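Local coordinates for D-psicose 3-epimerase (Agrobacterium tumefaciens, PDB 2HK0), which catalyses the metal-dependent epimerisation of ketohexoses at C3, interconverting D-fructose and D-psicose, on a TIM-barrel scaffold, at residues Ile42-Lys47 / Ser74-Ile80; Ala57-Glu62 / Arg111-Val116; Leu82-Ile86 / Leu119-Gly125; Ile153-Asp158 / Val193-Val198. All coordinates share one frame; numbering follows the deposited sequence.

In the fold
From the N terminus, contact 1 closes the first loop, bringing helix 39-47 against the end of helix 65-77 with strand 52-56 between them in the chain. Segment 57-62 of contact 2 falls inside that loop, so contacts 1 and 2 cross. Contact 3 closes the loop that holds helix 99-118, pairing strands 81-85 and 123-126, and contact 2 crosses it too; A57 and I60 of contact 2 pack on I86 and L119 of contact 3. L82 likewise touches I42 and A75 of contact 1. Contact 4 follows in series, joining helix 142-162 to the loop before strand 198-203. Together they tie successive beta-alpha units around the eight-stranded barrel.

Contact 1 of 4, residues Ile42-Lys47 / Ser74-Ile80; sequences IEKVAK and SAKDNGI
I42, E43 and A46 on the 42-47 part of helix 39-47 face A75, N78 and I80, where helix 65-77 ends, with CA atoms as close as 5.8 Å between A46 and I80. The end is a Schellman motif: G79 has positive phi, G79 N bonds K76 O and I80 N bonds A75 O, turning I80 toward the first helix. I42 turns its CG2 branch onto this helix end, 3.6 Å from A75 CA and 3.7 Å from I80 CG2. I80 swings CG1 away from its own amide nitrogen (chi1 -170°), which carries CD1 to 3.7 Å from V45 CG1, the two side chains crossing at about a right angle. A46 CB rests 3.7 Å from N78 CB. On the more exposed side the N78 amide crosses the E43 side chain at an angle, its plane only 21° from that of the carboxylate, with N78 OD1 3.7 Å from E43 CG. The amide is held by its own helix end: N78 ND2 bonds S74 O at 2.9 Å, and N78 N reaches the same oxygen from the opposite face. K47 NZ meets E43 OE2 in a salt bridge from above the carboxylate plane. A water donates to E43 OE1 and accepts a weak bond from N78 ND2. Beneath, I42, V45 and I80 rest on I53 of strand 52-56, while I42 and A75 also cover L82 of strand 81-85.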
# COMPACT_ATOMS: atom_id res chain seq x y z
N ILE A 42 -32.00 -10.96 13.32
CA ILE A 42 -32.49 -11.07 11.95
C ILE A 42 -33.06 -9.72 11.50
O ILE A 42 -32.62 -9.14 10.51
CB ILE A 42 -33.61 -12.12 11.84
CG1 ILE A 42 -33.08 -13.51 12.22
CG2 ILE A 42 -34.16 -12.12 10.42
CD1 ILE A 42 -32.19 -14.13 11.20
N GLU A 43 -34.02 -9.22 12.27
CA GLU A 43 -34.68 -7.95 11.98
C GLU A 43 -33.72 -6.76 12.09
O GLU A 43 -33.76 -5.85 11.28
CB GLU A 43 -35.85 -7.74 12.94
CG GLU A 43 -36.63 -6.46 12.66
CD GLU A 43 -37.57 -6.07 13.79
OE1 GLU A 43 -38.30 -6.95 14.29
OE2 GLU A 43 -37.57 -4.87 14.17
N LYS A 44 -32.88 -6.77 13.12
CA LYS A 44 -31.94 -5.67 13.33
C LYS A 44 -30.95 -5.54 12.17
O LYS A 44 -30.75 -4.46 11.62
CB LYS A 44 -31.17 -5.88 14.63
CG LYS A 44 -30.27 -4.73 15.04
CD LYS A 44 -29.06 -5.26 15.79
CE LYS A 44 -28.68 -4.43 16.99
NZ LYS A 44 -28.33 -3.03 16.72
N VAL A 45 -30.32 -6.66 11.82
CA VAL A 45 -29.34 -6.66 10.74
C VAL A 45 -30.00 -6.27 9.42
O VAL A 45 -29.43 -5.51 8.63
CB VAL A 45 -28.65 -8.05 10.65
CG1 VAL A 45 -27.79 -8.14 9.41
CG2 VAL A 45 -27.80 -8.27 11.90
N ALA A 46 -31.21 -6.76 9.18
CA ALA A 46 -31.91 -6.41 7.94
C ALA A 46 -32.15 -4.89 7.92
O ALA A 46 -31.95 -4.24 6.90
CB ALA A 46 -33.24 -7.15 7.86
N LYS A 47 -32.57 -4.34 9.06
CA LYS A 47 -32.84 -2.91 9.13
C LYS A 47 -31.59 -2.07 8.88
O LYS A 47 -31.69 -0.94 8.44
CB LYS A 47 -33.43 -2.54 10.49
CG LYS A 47 -34.79 -3.16 10.80
CD LYS A 47 -35.91 -2.57 9.97
CE LYS A 47 -37.27 -3.06 10.49
NZ LYS A 47 -37.41 -2.82 11.97
N SER A 74 -39.18 -15.00 9.92
CA SER A 74 -38.69 -13.67 10.26
C SER A 74 -37.72 -13.20 9.17
O SER A 74 -37.78 -12.05 8.73
CB SER A 74 -37.98 -13.70 11.60
OG SER A 74 -37.48 -12.41 11.91
N ALA A 75 -36.82 -14.09 8.75
CA ALA A 75 -35.86 -13.75 7.72
C ALA A 75 -36.61 -13.43 6.42
O ALA A 75 -36.32 -12.44 5.75
CB ALA A 75 -34.87 -14.91 7.50
N LYS A 76 -37.58 -14.25 6.07
CA LYS A 76 -38.33 -13.99 4.84
C LYS A 76 -39.05 -12.63 4.92
O LYS A 76 -38.99 -11.84 3.98
CB LYS A 76 -39.36 -15.09 4.58
CG LYS A 76 -40.17 -14.84 3.31
CD LYS A 76 -41.16 -15.96 3.01
CE LYS A 76 -41.98 -15.60 1.76
NZ LYS A 76 -42.96 -16.67 1.38
N ASP A 77 -39.72 -12.35 6.04
CA ASP A 77 -40.44 -11.10 6.19
C ASP A 77 -39.53 -9.88 6.16
O ASP A 77 -39.95 -8.80 5.78
CB ASP A 77 -41.24 -11.08 7.50
CG ASP A 77 -42.39 -12.07 7.49
OD1 ASP A 77 -42.91 -12.36 6.40
OD2 ASP A 77 -42.77 -12.55 8.58
N ASN A 78 -38.28 -10.04 6.57
CA ASN A 78 -37.36 -8.92 6.58
C ASN A 78 -36.46 -8.88 5.35
O ASN A 78 -35.53 -8.07 5.27
CB ASN A 78 -36.53 -8.94 7.86
CG ASN A 78 -37.33 -8.47 9.05
OD1 ASN A 78 -37.57 -7.27 9.20
ND2 ASN A 78 -37.76 -9.40 9.90
N GLY A 79 -36.75 -9.76 4.40
CA GLY A 79 -35.99 -9.82 3.17
C GLY A 79 -34.50 -10.01 3.36
O GLY A 79 -33.70 -9.40 2.64
N ILE A 80 -34.11 -10.86 4.31
CA ILE A 80 -32.69 -11.11 4.55
C ILE A 80 -32.37 -12.60 4.41
O ILE A 80 -33.19 -13.46 4.74
CB ILE A 80 -32.26 -10.57 5.95
CG1 ILE A 80 -30.74 -10.62 6.08
CG2 ILE A 80 -32.90 -11.39 7.06
CD1 ILE A 80 -30.22 -9.89 7.30
O HOH W 1 -40.13 -7.89 11.78

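Contact 2 of 4, residues Ala57-Glu62 / Arg111-Val116; sequences AHHINE and RTLSNV
A57, I60 and N61 belong to the short, weakly bonded helical turn that follows strand 52-56 of the barrel, and they pack against helix 99-118, the helix that follows strand 81-85. The polar centre is N61, whose amide presents both of its ends to the helix. N61 ND2 meets T112 OG1 at 2.7 Å in an almost straight bond (174°), with the oxygen in the amide plane. N61 OD1 accepts from N115 ND2, also at 2.7 Å. The oxygen lies in the plane of the N115 amide, whereas the donor N115 ND2 is tilted from the N61 carbonyl plane. The two amides are turned 61° against each other, and N61 crosses both partners at about a right angle. This double grip fixes which end of the buried N61 amide is which. The partners are positioned in turn: T112 OG1 also bonds F108 O one helical turn back, and N115 OD1 takes a bond from K118 NZ. Methyl groups flank the polar pair. A57 CB touches T112 CG2 at 3.5 Å, and I60, whose chi1 of -60° sets CG1 beside the backbone N and CG2 anti to it, lays CG2 3.7 Å from N115 CB as the two side chains slide past each other in opposite directions. Toward solvent, the extended R111 lays one guanidinium face over N61 CB. E62 OE2 stands 4.3 Å from R111 NH2, well out of the guanidinium plane, a matter of charge attraction alone. Here the turn after strand 52-56 meets the helix after strand 81-85, joining neighbouring beta-alpha units of the TIM barrel.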
# COMPACT_ATOMS: atom_id res chain seq x y z
N ALA A 57 -24.04 -22.29 13.60
CA ALA A 57 -24.80 -23.53 13.47
C ALA A 57 -25.22 -24.22 14.77
O ALA A 57 -26.34 -24.74 14.84
CB ALA A 57 -24.04 -24.51 12.60
N HIS A 58 -24.36 -24.23 15.78
CA HIS A 58 -24.69 -24.90 17.04
C HIS A 58 -26.00 -24.40 17.65
O HIS A 58 -26.78 -25.19 18.20
CB HIS A 58 -23.53 -24.78 18.06
CG HIS A 58 -23.62 -23.58 18.95
ND1 HIS A 58 -23.45 -22.29 18.49
CD2 HIS A 58 -23.85 -23.48 20.28
CE1 HIS A 58 -23.57 -21.45 19.50
NE2 HIS A 58 -23.81 -22.15 20.60
N HIS A 59 -26.25 -23.10 17.55
CA HIS A 59 -27.48 -22.52 18.07
C HIS A 59 -28.67 -23.17 17.39
O HIS A 59 -29.69 -23.46 18.02
CB HIS A 59 -27.53 -21.02 17.77
CG HIS A 59 -26.93 -20.16 18.84
ND1 HIS A 59 -27.42 -20.13 20.13
CD2 HIS A 59 -25.89 -19.29 18.81
CE1 HIS A 59 -26.71 -19.28 20.84
NE2 HIS A 59 -25.78 -18.75 20.06
N ILE A 60 -28.53 -23.39 16.09
CA ILE A 60 -29.59 -23.98 15.29
C ILE A 60 -30.04 -25.37 15.74
O ILE A 60 -31.22 -25.70 15.66
CB ILE A 60 -29.14 -24.00 13.81
CG1 ILE A 60 -28.88 -22.55 13.36
CG2 ILE A 60 -30.20 -24.65 12.94
CD1 ILE A 60 -28.38 -22.40 11.94
N ASN A 61 -29.10 -26.18 16.23
CA ASN A 61 -29.43 -27.54 16.67
C ASN A 61 -30.26 -27.60 17.95
O ASN A 61 -30.73 -28.66 18.33
CB ASN A 61 -28.16 -28.36 16.86
CG ASN A 61 -27.51 -28.71 15.54
OD1 ASN A 61 -28.18 -28.86 14.53
ND2 ASN A 61 -26.19 -28.87 15.55
N GLU A 62 -30.44 -26.46 18.60
CA GLU A 62 -31.19 -26.44 19.85
C GLU A 62 -32.62 -25.95 19.73
O GLU A 62 -33.42 -26.12 20.65
CB GLU A 62 -30.44 -25.60 20.89
CG GLU A 62 -29.18 -26.29 21.39
CD GLU A 62 -29.38 -27.79 21.54
OE1 GLU A 62 -30.36 -28.20 22.21
OE2 GLU A 62 -28.57 -28.56 20.98
N ARG A 111 -26.81 -33.99 11.23
CA ARG A 111 -27.87 -33.38 12.02
C ARG A 111 -27.93 -31.86 11.82
O ARG A 111 -28.99 -31.27 11.57
CB ARG A 111 -27.64 -33.68 13.51
CG ARG A 111 -28.64 -33.03 14.44
CD ARG A 111 -28.17 -33.15 15.87
NE ARG A 111 -29.18 -32.73 16.83
CZ ARG A 111 -28.91 -32.45 18.11
NH1 ARG A 111 -27.67 -32.55 18.55
NH2 ARG A 111 -29.89 -32.10 18.94
N THR A 112 -26.77 -31.22 11.91
CA THR A 112 -26.69 -29.78 11.75
C THR A 112 -27.12 -29.36 10.34
O THR A 112 -27.88 -28.42 10.18
CB THR A 112 -25.25 -29.28 12.01
OG1 THR A 112 -24.84 -29.69 13.32
CG2 THR A 112 -25.17 -27.78 11.93
N LEU A 113 -26.64 -30.08 9.34
CA LEU A 113 -26.98 -29.77 7.95
C LEU A 113 -28.50 -29.87 7.71
O LEU A 113 -29.08 -29.05 7.00
CB LEU A 113 -26.24 -30.73 7.01
CG LEU A 113 -25.01 -30.35 6.16
CD1 LEU A 113 -24.35 -29.10 6.65
CD2 LEU A 113 -24.03 -31.52 6.14
N SER A 114 -29.14 -30.89 8.30
CA SER A 114 -30.59 -31.04 8.14
C SER A 114 -31.30 -29.84 8.76
O SER A 114 -32.25 -29.31 8.19
CB SER A 114 -31.07 -32.33 8.83
OG SER A 114 -30.49 -33.47 8.21
N ASN A 115 -30.85 -29.43 9.94
CA ASN A 115 -31.47 -28.29 10.60
C ASN A 115 -31.22 -27.00 9.82
O ASN A 115 -32.11 -26.17 9.67
CB ASN A 115 -30.95 -28.17 12.03
CG ASN A 115 -31.47 -29.28 12.93
OD1 ASN A 115 -32.60 -29.74 12.76
ND2 ASN A 115 -30.66 -29.71 13.89
N VAL A 116 -30.00 -26.86 9.30
CA VAL A 116 -29.60 -25.70 8.51
C VAL A 116 -30.52 -25.52 7.30
O VAL A 116 -30.90 -24.40 6.94
CB VAL A 116 -28.13 -25.90 8.05
CG1 VAL A 116 -27.87 -25.19 6.76
CG2 VAL A 116 -27.18 -25.41 9.17

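Contact 3 of 4, residues Leu82-Ile86 / Leu119-Gly125; sequences LTAGI and LDIHTIG
A84 CB sits in the apolar centre, 3.6 Å from I124 CD1 and 4.1 Å from I121 CD1, on the sheet face that helix 99-118 covers through V116. Next to it I121 CG1 lies against L82 CB at 3.6 Å. At the other end I124, whose CG2 branch is anti to the backbone N (chi1 -71°), meets I86 CD1 with that branch at 3.4 Å, tight for two carbons. T83 and T123 run side by side, pointing the same way. The strands are parallel, 24° apart in direction, and joined through the crossover helix 99-118 of a beta-alpha-beta unit. Their ladder comprises A84 N to T123 O, G125 N to A84 O at 3.0 Å and I86 N to G125 O. Toward L82 the direct ladder gives way to water: one molecule accepts from L82 N and donates to D120 O, and a second accepts from H122 N and donates to L82 O at 2.7 Å. On the exposed side H122 NE2 bonds D120 OD1, in its ring plane but from above the carboxylate plane. Backbone polar groups are thus paired directly along the strands and through water where the two segments diverge near L82.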
# COMPACT_ATOMS: atom_id res chain seq x y z
N LEU A 82 -29.99 -16.04 5.22
CA LEU A 82 -29.17 -16.56 6.31
C LEU A 82 -28.02 -17.41 5.78
O LEU A 82 -28.18 -18.19 4.84
CB LEU A 82 -30.01 -17.39 7.29
CG LEU A 82 -30.67 -16.61 8.44
CD1 LEU A 82 -31.44 -15.41 7.91
CD2 LEU A 82 -31.58 -17.53 9.21
N THR A 83 -26.87 -17.21 6.41
CA THR A 83 -25.66 -17.96 6.10
C THR A 83 -25.20 -18.51 7.46
O THR A 83 -25.56 -17.96 8.51
CB THR A 83 -24.62 -17.02 5.48
OG1 THR A 83 -24.85 -16.96 4.06
CG2 THR A 83 -23.26 -17.51 5.74
N ALA A 84 -24.44 -19.60 7.49
CA ALA A 84 -24.02 -20.13 8.78
C ALA A 84 -22.60 -20.64 8.88
O ALA A 84 -22.02 -21.13 7.89
CB ALA A 84 -24.96 -21.22 9.23
N GLY A 85 -22.06 -20.52 10.09
CA GLY A 85 -20.73 -20.99 10.39
C GLY A 85 -20.86 -22.26 11.23
O GLY A 85 -21.86 -22.44 11.95
N ILE A 86 -19.88 -23.14 11.13
CA ILE A 86 -19.88 -24.39 11.90
C ILE A 86 -18.49 -24.59 12.50
O ILE A 86 -17.48 -24.53 11.79
CB ILE A 86 -20.20 -25.62 11.02
CG1 ILE A 86 -21.68 -25.62 10.64
CG2 ILE A 86 -19.86 -26.92 11.78
CD1 ILE A 86 -22.12 -26.87 9.87
N LEU A 119 -33.79 -23.77 7.74
CA LEU A 119 -33.75 -22.32 7.79
C LEU A 119 -33.48 -21.72 6.41
O LEU A 119 -33.22 -20.52 6.28
CB LEU A 119 -32.67 -21.83 8.78
CG LEU A 119 -32.91 -22.12 10.27
CD1 LEU A 119 -31.77 -21.53 11.07
CD2 LEU A 119 -34.25 -21.52 10.73
N ASP A 120 -33.52 -22.57 5.39
CA ASP A 120 -33.27 -22.13 4.02
C ASP A 120 -31.87 -21.53 3.88
O ASP A 120 -31.67 -20.52 3.20
CB ASP A 120 -34.34 -21.11 3.59
CG ASP A 120 -34.43 -20.95 2.08
OD1 ASP A 120 -34.09 -21.92 1.36
OD2 ASP A 120 -34.85 -19.87 1.60
N ILE A 121 -30.90 -22.16 4.54
CA ILE A 121 -29.50 -21.76 4.49
C ILE A 121 -28.81 -22.67 3.47
O ILE A 121 -28.93 -23.90 3.54
CB ILE A 121 -28.83 -21.95 5.88
CG1 ILE A 121 -29.37 -20.90 6.86
CG2 ILE A 121 -27.32 -21.88 5.75
CD1 ILE A 121 -28.92 -21.13 8.28
N HIS A 122 -28.07 -22.08 2.54
CA HIS A 122 -27.40 -22.88 1.51
C HIS A 122 -25.87 -22.79 1.52
O HIS A 122 -25.19 -23.48 0.75
CB HIS A 122 -27.95 -22.48 0.14
CG HIS A 122 -29.37 -22.89 -0.06
ND1 HIS A 122 -29.71 -24.10 -0.63
CD2 HIS A 122 -30.53 -22.31 0.32
CE1 HIS A 122 -31.02 -24.25 -0.57
NE2 HIS A 122 -31.54 -23.18 0.00
N THR A 123 -25.33 -21.95 2.40
CA THR A 123 -23.88 -21.78 2.51
C THR A 123 -23.45 -22.02 3.95
O THR A 123 -23.94 -21.36 4.87
CB THR A 123 -23.44 -20.36 2.06
OG1 THR A 123 -23.72 -20.19 0.67
CG2 THR A 123 -21.95 -20.14 2.29
N ILE A 124 -22.55 -22.97 4.13
CA ILE A 124 -22.01 -23.35 5.43
C ILE A 124 -20.50 -23.19 5.33
O ILE A 124 -19.89 -23.70 4.38
CB ILE A 124 -22.34 -24.83 5.74
CG1 ILE A 124 -23.83 -24.97 6.03
CG2 ILE A 124 -21.49 -25.34 6.88
CD1 ILE A 124 -24.32 -24.15 7.20
N GLY A 125 -19.90 -22.49 6.28
CA GLY A 125 -18.46 -22.29 6.23
C GLY A 125 -17.74 -22.45 7.55
O GLY A 125 -18.36 -22.53 8.61
O HOH W 2 -31.78 -17.80 3.93
O HOH W 3 -27.42 -19.53 2.62

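Contact 4 of 4, residues Ile153-Asp158 / Val193-Val198; sequences INGIAD and VGKNNV
D158 OD1 is gripped by two groups: K195 NZ at 3.0 Å, a salt bridge, and a water that donates to it. The lysine arrives on the syn side, 33° out of the carboxylate plane, and K195 NZ makes a weak second bond to D158 OD2 at 3.3 Å. K195 reaches there by bending at chi2 (-73°), which lays its chain over A157, with CG 3.5 Å from A157 CB, before it crosses D158 at about a right angle. The same water donates to N197 OD1 at 2.8 Å. N197 ND2 bonds A157 O at 3.0 Å and 156°, and it also serves I165 O, so the amide joins the turn before strand 198-203 both to helix 142-162 and to the chain just before strand 166-170. I153 CG2 meets V193 CG2 and V198 CG2, each at 3.9 Å, and V198 CG2 also lies against A157 CB. N197 and K195 belong to the type I turn from K195 to V198. The chemistry is divided: I153 and V198 rest on I169 of strand 166-170, D158 and K195 pair on the exposed side, and the buried N197 amide is held by A157 O, I165 O and the water, which set its rotation.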
# COMPACT_ATOMS: atom_id res chain seq x y z
N ILE A 153 -14.68 -34.94 4.78
CA ILE A 153 -15.47 -33.95 4.02
C ILE A 153 -16.12 -34.62 2.81
O ILE A 153 -17.30 -34.41 2.52
CB ILE A 153 -14.59 -32.76 3.54
CG1 ILE A 153 -14.13 -31.93 4.75
CG2 ILE A 153 -15.36 -31.90 2.55
CD1 ILE A 153 -15.27 -31.27 5.54
N ASN A 154 -15.33 -35.42 2.11
CA ASN A 154 -15.83 -36.14 0.96
C ASN A 154 -17.08 -36.94 1.39
O ASN A 154 -18.09 -36.95 0.70
CB ASN A 154 -14.74 -37.10 0.46
CG ASN A 154 -15.19 -37.97 -0.70
OD1 ASN A 154 -14.99 -37.63 -1.87
ND2 ASN A 154 -15.82 -39.08 -0.37
N GLY A 155 -17.01 -37.56 2.57
CA GLY A 155 -18.10 -38.37 3.08
C GLY A 155 -19.39 -37.70 3.53
O GLY A 155 -20.39 -38.39 3.76
N ILE A 156 -19.41 -36.37 3.69
CA ILE A 156 -20.65 -35.70 4.08
C ILE A 156 -21.13 -34.81 2.94
O ILE A 156 -22.24 -34.25 2.99
CB ILE A 156 -20.50 -34.80 5.35
CG1 ILE A 156 -19.34 -33.82 5.17
CG2 ILE A 156 -20.28 -35.66 6.58
CD1 ILE A 156 -19.39 -32.64 6.14
N ALA A 157 -20.31 -34.68 1.90
CA ALA A 157 -20.64 -33.81 0.77
C ALA A 157 -21.97 -34.10 0.08
O ALA A 157 -22.75 -33.18 -0.20
CB ALA A 157 -19.51 -33.81 -0.25
N ASP A 158 -22.22 -35.38 -0.22
CA ASP A 158 -23.45 -35.74 -0.90
C ASP A 158 -24.67 -35.42 -0.05
O ASP A 158 -25.70 -34.97 -0.57
CB ASP A 158 -23.44 -37.23 -1.27
CG ASP A 158 -22.43 -37.58 -2.37
OD1 ASP A 158 -21.91 -36.66 -3.05
OD2 ASP A 158 -22.15 -38.78 -2.56
N VAL A 193 -10.85 -33.43 -2.40
CA VAL A 193 -12.14 -33.90 -1.96
C VAL A 193 -12.94 -34.34 -3.19
O VAL A 193 -13.66 -35.33 -3.14
CB VAL A 193 -12.92 -32.82 -1.18
CG1 VAL A 193 -14.39 -33.22 -1.06
CG2 VAL A 193 -12.31 -32.66 0.23
N GLY A 194 -12.80 -33.59 -4.28
CA GLY A 194 -13.48 -33.91 -5.53
C GLY A 194 -15.00 -33.89 -5.53
O GLY A 194 -15.64 -34.77 -6.08
N LYS A 195 -15.58 -32.88 -4.90
CA LYS A 195 -17.03 -32.76 -4.86
C LYS A 195 -17.42 -31.38 -5.36
O LYS A 195 -16.78 -30.38 -5.02
CB LYS A 195 -17.53 -32.99 -3.44
CG LYS A 195 -17.31 -34.42 -2.92
CD LYS A 195 -18.27 -35.40 -3.58
CE LYS A 195 -18.11 -36.81 -3.01
NZ LYS A 195 -19.16 -37.73 -3.54
N ASN A 196 -18.45 -31.32 -6.18
CA ASN A 196 -18.90 -30.06 -6.75
C ASN A 196 -19.40 -29.03 -5.75
O ASN A 196 -19.37 -27.83 -6.04
CB ASN A 196 -20.00 -30.30 -7.77
CG ASN A 196 -19.54 -31.18 -8.91
OD1 ASN A 196 -18.41 -31.05 -9.39
ND2 ASN A 196 -20.41 -32.08 -9.35
N ASN A 197 -19.85 -29.47 -4.58
CA ASN A 197 -20.37 -28.53 -3.60
C ASN A 197 -19.44 -28.25 -2.42
O ASN A 197 -19.90 -27.84 -1.35
CB ASN A 197 -21.75 -29.01 -3.08
CG ASN A 197 -21.66 -30.30 -2.30
OD1 ASN A 197 -20.94 -31.23 -2.68
ND2 ASN A 197 -22.39 -30.38 -1.19
N VAL A 198 -18.14 -28.50 -2.60
CA VAL A 198 -17.15 -28.22 -1.56
C VAL A 198 -16.29 -27.13 -2.18
O VAL A 198 -15.74 -27.29 -3.27
CB VAL A 198 -16.32 -29.46 -1.19
CG1 VAL A 198 -15.24 -29.08 -0.17
CG2 VAL A 198 -17.24 -30.55 -0.58
O HOH W 4 -21.78 -33.72 -3.78